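Long-range contact in cysteine desulfurase (Stenotrophomonas maltophilia, PDB 6WCI), which probably removes sulfur from L-cysteine, using pyridoxal 5'-phosphate, to give L-alanine and a persulfide on a sulfur carrier: residues Arg343-Ala348 with Phe392-Thr397. Residues are numbered along the deposited sequence; the frame is centred on the assembly and turned at random.
Sequences RIIGEA and FGVAAT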
# COMPACT_ATOMS: atom_id res chain seq x y z
N ARG B 343 14.48 25.44 -25.06
CA ARG B 343 13.79 24.46 -25.89
C ARG B 343 12.80 23.71 -25.01
O ARG B 343 13.18 23.13 -23.99
CB ARG B 343 14.80 23.51 -26.53
CG ARG B 343 14.29 22.14 -26.90
CD ARG B 343 15.17 21.59 -28.00
NE ARG B 343 15.01 20.18 -28.31
CZ ARG B 343 13.88 19.60 -28.73
NH1 ARG B 343 12.76 20.31 -28.84
NH2 ARG B 343 13.88 18.31 -29.01
N ILE B 344 11.52 23.75 -25.39
CA ILE B 344 10.46 23.05 -24.67
C ILE B 344 10.24 21.71 -25.35
O ILE B 344 9.97 21.64 -26.56
CB ILE B 344 9.17 23.87 -24.64
CG1 ILE B 344 9.35 25.12 -23.77
CG2 ILE B 344 8.01 23.02 -24.15
CD1 ILE B 344 8.22 26.14 -23.90
N ILE B 345 10.34 20.63 -24.59
CA ILE B 345 10.15 19.28 -25.11
C ILE B 345 8.72 18.87 -24.77
O ILE B 345 8.41 18.48 -23.65
CB ILE B 345 11.20 18.31 -24.55
CG1 ILE B 345 12.56 18.64 -25.16
CG2 ILE B 345 10.82 16.87 -24.85
CD1 ILE B 345 13.72 18.10 -24.39
N GLY B 346 7.84 18.99 -25.76
CA GLY B 346 6.44 18.68 -25.57
C GLY B 346 5.58 19.91 -25.80
O GLY B 346 5.30 20.67 -24.87
N GLU B 347 5.16 20.10 -27.05
CA GLU B 347 4.32 21.23 -27.44
C GLU B 347 3.14 20.74 -28.25
O GLU B 347 2.81 21.26 -29.32
CB GLU B 347 5.11 22.28 -28.23
CG GLU B 347 6.62 22.25 -28.02
CD GLU B 347 7.38 21.85 -29.27
OE1 GLU B 347 8.62 21.69 -29.20
OE2 GLU B 347 6.75 21.69 -30.34
N ALA B 348 2.50 19.69 -27.75
CA ALA B 348 1.32 19.14 -28.40
C ALA B 348 0.20 20.18 -28.36
O ALA B 348 0.24 21.11 -27.57
CB ALA B 348 0.89 17.85 -27.72
N PHE B 392 14.16 11.69 -28.02
CA PHE B 392 14.58 13.07 -28.19
C PHE B 392 16.10 13.23 -28.21
O PHE B 392 16.60 14.26 -28.66
CB PHE B 392 13.96 13.95 -27.10
CG PHE B 392 12.53 14.32 -27.38
CD1 PHE B 392 12.22 15.28 -28.33
CD2 PHE B 392 11.49 13.68 -26.73
CE1 PHE B 392 10.91 15.61 -28.60
CE2 PHE B 392 10.17 14.01 -26.99
CZ PHE B 392 9.88 14.97 -27.94
N GLY B 393 16.84 12.21 -27.77
CA GLY B 393 18.28 12.29 -27.77
C GLY B 393 18.87 13.18 -26.70
O GLY B 393 19.99 13.68 -26.88
N VAL B 394 18.17 13.40 -25.59
CA VAL B 394 18.65 14.25 -24.51
C VAL B 394 18.77 13.40 -23.26
O VAL B 394 17.95 12.51 -23.01
CB VAL B 394 17.74 15.47 -24.29
CG1 VAL B 394 17.57 16.24 -25.59
CG2 VAL B 394 16.39 15.05 -23.73
N ALA B 395 19.81 13.65 -22.47
CA ALA B 395 20.05 12.83 -21.29
C ALA B 395 19.18 13.23 -20.11
O ALA B 395 19.06 12.45 -19.16
CB ALA B 395 21.53 12.91 -20.88
N ALA B 396 18.58 14.42 -20.15
CA ALA B 396 17.77 14.91 -19.05
C ALA B 396 17.01 16.14 -19.52
O ALA B 396 17.32 16.71 -20.57
CB ALA B 396 18.63 15.25 -17.83
N THR B 397 16.01 16.52 -18.74
CA THR B 397 15.31 17.79 -18.92
C THR B 397 15.05 18.37 -17.54
O THR B 397 15.11 17.68 -16.52
CB THR B 397 13.97 17.64 -19.66
OG1 THR B 397 13.05 16.90 -18.85
CG2 THR B 397 14.15 16.95 -21.00
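Ile345 packs against Phe392, Val394 and Thr397 with its two outer methyl groups. CG2 of Ile345 lies over one face of the Phe392 ring, 3.6 Å from the ring centroid. It stands 10° off the ring normal, which makes this a CH-pi contact. The two branches of Ile345 part at CB: CG2, anti to the backbone N, goes to the ring, and CG1, beside that N, carries CD1 to the other two residues. CD1 of Ile345 meets Val394 of the loop and Thr397 at the start of strand 397-401. CD1 of Ile345 lies 3.6 Å from CG2 of Thr397 and 4.1 Å from CG2 of Val394. The Ile345 and Val394 side chains meet tip to tip. OG1 of Thr397 is hydrogen-bonded to His383 NE2.

The buried Ile345 side chain, between Phe392 and Thr397, is the closely packed part. Arg343 is the solvent side and meets the ring through one end of its guanidinium. NH2 of Arg343 lies 3.5 Å from CD1 of Phe392. The guanidinium and ring planes are 59° apart, and the two side chains meet obliquely. One face of the Arg343 guanidinium is backed by CG1 of Ile345, 3.9 Å above the plane.

The contact joins an edge strand to a helix-to-strand connection. Strand 342-345 is outermost in the six-stranded mixed sheet of this chain and pairs with strand 354-359 through backbone bonds of Arg343 to Leu358 and Ile345 to Ser356. Helix 386-392 ends at Phe392, and Gly393 leaves it with positive phi. The loop then passes Leu358, touched by Val394, and enters strand 397-401, on the other side of strand 354-359 from strand 342-345.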